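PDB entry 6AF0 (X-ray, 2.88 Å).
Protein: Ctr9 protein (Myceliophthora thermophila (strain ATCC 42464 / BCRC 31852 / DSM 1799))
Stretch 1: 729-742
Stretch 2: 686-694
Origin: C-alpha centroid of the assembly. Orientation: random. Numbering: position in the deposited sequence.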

# COMPACT_ATOMS: atom_id res chain seq x y z
N ASP A 729 -7.86 -33.41 -15.96
CA ASP A 729 -7.96 -32.05 -16.51
C ASP A 729 -8.87 -31.19 -15.62
O ASP A 729 -8.50 -30.08 -15.26
CB ASP A 729 -8.35 -32.05 -18.01
CG ASP A 729 -9.74 -31.51 -18.26
OD1 ASP A 729 -10.73 -32.20 -17.93
OD2 ASP A 729 -9.84 -30.38 -18.79
N LYS A 730 -10.02 -31.73 -15.21
CA LYS A 730 -10.90 -30.97 -14.31
C LYS A 730 -10.12 -30.55 -13.07
O LYS A 730 -10.11 -29.38 -12.71
CB LYS A 730 -12.15 -31.77 -13.90
CG LYS A 730 -13.25 -30.91 -13.25
CD LYS A 730 -14.37 -30.51 -14.22
CE LYS A 730 -15.44 -29.63 -13.58
NZ LYS A 730 -16.26 -28.87 -14.58
N ALA A 731 -9.46 -31.52 -12.42
CA ALA A 731 -8.59 -31.27 -11.28
C ALA A 731 -7.58 -30.14 -11.55
O ALA A 731 -7.42 -29.21 -10.74
CB ALA A 731 -7.84 -32.55 -10.92
N LEU A 732 -6.90 -30.24 -12.70
CA LEU A 732 -5.83 -29.30 -13.06
C LEU A 732 -6.35 -27.96 -13.57
O LEU A 732 -5.62 -26.95 -13.61
CB LEU A 732 -4.89 -29.93 -14.10
CG LEU A 732 -3.70 -29.10 -14.59
CD1 LEU A 732 -2.92 -28.48 -13.44
CD2 LEU A 732 -2.77 -29.96 -15.43
N GLN A 733 -7.61 -27.93 -13.96
CA GLN A 733 -8.24 -26.66 -14.32
C GLN A 733 -8.63 -25.84 -13.08
O GLN A 733 -8.58 -24.61 -13.10
CB GLN A 733 -9.46 -26.88 -15.23
CG GLN A 733 -10.82 -26.72 -14.57
CD GLN A 733 -11.94 -26.80 -15.59
OE1 GLN A 733 -11.72 -27.19 -16.74
NE2 GLN A 733 -13.15 -26.43 -15.17
N LEU A 734 -9.00 -26.53 -12.01
CA LEU A 734 -9.31 -25.88 -10.74
C LEU A 734 -8.00 -25.37 -10.16
O LEU A 734 -7.99 -24.34 -9.50
CB LEU A 734 -10.00 -26.85 -9.78
CG LEU A 734 -11.22 -27.52 -10.41
CD1 LEU A 734 -11.72 -28.72 -9.61
CD2 LEU A 734 -12.33 -26.50 -10.60
N ASP A 735 -6.91 -26.09 -10.41
CA ASP A 735 -5.64 -25.78 -9.78
C ASP A 735 -4.47 -25.97 -10.75
O ASP A 735 -3.74 -26.95 -10.68
CB ASP A 735 -5.47 -26.66 -8.53
CG ASP A 735 -4.69 -25.97 -7.45
OD1 ASP A 735 -3.99 -24.97 -7.75
OD2 ASP A 735 -4.77 -26.47 -6.29
N PRO A 736 -4.27 -24.99 -11.65
CA PRO A 736 -3.18 -25.04 -12.60
C PRO A 736 -1.81 -25.33 -11.99
O PRO A 736 -0.87 -25.65 -12.72
CB PRO A 736 -3.20 -23.63 -13.21
CG PRO A 736 -4.59 -23.16 -13.03
CD PRO A 736 -5.03 -23.74 -11.74
N LYS A 737 -1.69 -25.22 -10.67
CA LYS A 737 -0.40 -25.44 -10.00
C LYS A 737 -0.19 -26.92 -9.64
O LYS A 737 0.89 -27.30 -9.19
CB LYS A 737 -0.28 -24.56 -8.76
CG LYS A 737 -0.54 -23.08 -9.01
CD LYS A 737 -2.00 -22.69 -8.82
CE LYS A 737 -2.32 -21.34 -9.45
NZ LYS A 737 -3.74 -20.94 -9.27
N ASN A 738 -1.24 -27.73 -9.85
CA ASN A 738 -1.25 -29.16 -9.56
C ASN A 738 -0.31 -29.99 -10.45
O ASN A 738 -0.57 -30.22 -11.63
CB ASN A 738 -2.67 -29.69 -9.69
CG ASN A 738 -2.79 -31.14 -9.26
OD1 ASN A 738 -1.96 -32.00 -9.63
ND2 ASN A 738 -3.84 -31.44 -8.49
N ALA A 739 0.75 -30.49 -9.85
CA ALA A 739 1.78 -31.19 -10.59
C ALA A 739 1.41 -32.66 -10.86
O ALA A 739 1.78 -33.23 -11.89
CB ALA A 739 3.07 -31.10 -9.83
N TYR A 740 0.65 -33.25 -9.93
CA TYR A 740 0.30 -34.67 -10.00
C TYR A 740 -0.66 -34.96 -11.14
O TYR A 740 -0.56 -35.98 -11.81
CB TYR A 740 -0.28 -35.18 -8.66
CG TYR A 740 0.80 -35.29 -7.58
CD1 TYR A 740 1.46 -36.49 -7.33
CD2 TYR A 740 1.20 -34.18 -6.88
CE1 TYR A 740 2.48 -36.55 -6.41
CE2 TYR A 740 2.21 -34.24 -5.94
CZ TYR A 740 2.85 -35.42 -5.72
OH TYR A 740 3.85 -35.47 -4.78
N ALA A 741 -1.59 -34.03 -11.35
CA ALA A 741 -2.56 -34.15 -12.44
C ALA A 741 -1.89 -34.00 -13.81
O ALA A 741 -2.18 -34.75 -14.72
CB ALA A 741 -3.64 -33.09 -12.27
N ALA A 742 -1.01 -33.01 -13.91
CA ALA A 742 -0.22 -32.78 -15.10
C ALA A 742 0.67 -33.98 -15.41
O ALA A 742 0.73 -34.44 -16.54
CB ALA A 742 0.63 -31.53 -14.92
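Stretch 2, residues 686-694: KHDRYALVG

Stretch 2 enters as a short irregular segment, K686 to D688, and from R689 onward winds into a helix that runs on past G694. D688 occupies the N-cap position, although its side chain makes no capping bond and its CB points away from stretch 1. The helix lies against the end of helix 729-734 and the start of the helix that follows it, the two being joined by a type I beta turn from D735 to N738. Relative to helix 729-734 it runs nearly antiparallel: the N-to-C directions differ by 148° (signed crossing angle -148°), and the axes approach to 8.8 Å.

The backbones come near one another at small residues of stretch 1. A731 lies opposite R689, with their CA atoms 5.0 Å apart, and A741 lies opposite V693, at 5.5 Å between CA atoms. The methyl of A731 leaves a shallow place in the helix surface, into which helix 689-694 settles: A731 CB meets L692 CB at 3.7 Å and V693 CG2 at 3.9 Å. Beside it, L692 extends across the helix, and L692 CD2 lies 4.2 Å from K730 CB.

V693, with chi1 in the t rotamer, is the bump that fills the hollow between the two helices of stretch 1. V693 CG2 rests on a floor formed by A731 CB, A741 CB (3.8 Å) and N738 ND2 (3.7 Å), while V693 CG1 packs against Y740 CB, also at 3.7 Å. The Y740 side chain starts toward stretch 2, but its end leads away, so the contact is made near the backbone. N738 also caps helix 739-742, which forms part of this floor: N738 OD1 accepts a hydrogen bond from A741 N (2.7 Å).

R689 closes the contact over the end of the first helix. R689 CG rests 3.6 Å from A731 O and R689 CD 4.1 Å from L734 CB, so the aliphatic part of the chain lies along the helix before the guanidinium reaches D735, the first residue to leave helical conformation. There R689 NH1 forms a salt bridge with D735 OD2, hydrogen-bonded at 3.0 Å, and a weak second bond runs from R689 NE to the same D735 OD2 at 3.4 Å. The carboxylate oxygen sits at the guanidinium edge, near its plane. At the margin, L734, in the mt rotamer, extends its CD2 to 3.5 Å from H687 ND1, meeting the imidazole obliquely. Together the two stretches bury 500 Å², both sides summed.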

# COMPACT_ATOMS: atom_id res chain seq x y z
N LYS A 686 -17.56 -31.76 -5.02
CA LYS A 686 -17.38 -31.89 -6.47
C LYS A 686 -15.94 -31.64 -6.92
O LYS A 686 -15.51 -32.23 -7.90
CB LYS A 686 -18.35 -30.98 -7.26
CG LYS A 686 -18.17 -31.04 -8.78
CD LYS A 686 -19.34 -30.48 -9.58
CE LYS A 686 -20.64 -31.19 -9.24
NZ LYS A 686 -21.72 -30.88 -10.21
N HIS A 687 -15.21 -30.77 -6.22
CA HIS A 687 -13.89 -30.33 -6.68
C HIS A 687 -12.74 -30.81 -5.78
O HIS A 687 -11.74 -30.11 -5.65
CB HIS A 687 -13.84 -28.79 -6.78
CG HIS A 687 -14.88 -28.16 -7.66
ND1 HIS A 687 -14.76 -26.89 -8.17
CD2 HIS A 687 -16.07 -28.62 -8.11
CE1 HIS A 687 -15.82 -26.60 -8.90
NE2 HIS A 687 -16.64 -27.63 -8.88
N ASP A 688 -12.85 -31.98 -5.15
CA ASP A 688 -11.76 -32.47 -4.30
C ASP A 688 -10.59 -32.96 -5.13
O ASP A 688 -10.45 -34.16 -5.36
CB ASP A 688 -12.20 -33.57 -3.32
CG ASP A 688 -11.22 -33.74 -2.14
OD1 ASP A 688 -10.29 -32.89 -2.00
OD2 ASP A 688 -11.35 -34.71 -1.34
N ARG A 689 -9.74 -32.02 -5.55
CA ARG A 689 -8.59 -32.31 -6.41
C ARG A 689 -7.86 -33.60 -6.05
O ARG A 689 -7.54 -34.40 -6.92
CB ARG A 689 -7.59 -31.15 -6.40
CG ARG A 689 -8.01 -29.97 -7.26
CD ARG A 689 -8.75 -28.91 -6.46
NE ARG A 689 -7.84 -27.91 -5.92
CZ ARG A 689 -8.19 -26.99 -5.04
NH1 ARG A 689 -7.28 -26.14 -4.60
NH2 ARG A 689 -9.44 -26.92 -4.59
N TYR A 690 -7.61 -33.82 -4.76
CA TYR A 690 -6.96 -35.04 -4.30
C TYR A 690 -7.67 -36.26 -4.89
O TYR A 690 -7.04 -37.11 -5.51
CB TYR A 690 -6.97 -35.10 -2.76
CG TYR A 690 -5.94 -36.02 -2.14
CD1 TYR A 690 -4.70 -35.54 -1.76
CD2 TYR A 690 -6.22 -37.38 -1.91
CE1 TYR A 690 -3.74 -36.37 -1.18
CE2 TYR A 690 -5.27 -38.22 -1.34
CZ TYR A 690 -4.03 -37.71 -0.97
OH TYR A 690 -3.07 -38.53 -0.41
N ALA A 691 -8.98 -36.33 -4.71
CA ALA A 691 -9.73 -37.50 -5.19
C ALA A 691 -9.71 -37.65 -6.72
O ALA A 691 -9.66 -38.76 -7.24
CB ALA A 691 -11.16 -37.45 -4.68
N LEU A 692 -9.74 -36.53 -7.43
CA LEU A 692 -9.73 -36.54 -8.90
C LEU A 692 -8.42 -37.11 -9.47
O LEU A 692 -8.44 -37.99 -10.33
CB LEU A 692 -9.98 -35.13 -9.47
CG LEU A 692 -11.41 -34.59 -9.31
CD1 LEU A 692 -11.38 -33.24 -8.61
CD2 LEU A 692 -12.13 -34.48 -10.65
N VAL A 693 -7.30 -36.62 -8.97
CA VAL A 693 -6.00 -37.14 -9.38
C VAL A 693 -5.87 -38.58 -8.87
O VAL A 693 -5.18 -39.41 -9.46
CB VAL A 693 -4.86 -36.26 -8.84
CG1 VAL A 693 -3.52 -36.73 -9.38
CG2 VAL A 693 -5.08 -34.80 -9.23
N GLY A 694 -6.57 -38.88 -7.79
CA GLY A 694 -6.69 -40.25 -7.32
C GLY A 694 -7.39 -41.14 -8.32
O GLY A 694 -7.14 -42.34 -8.35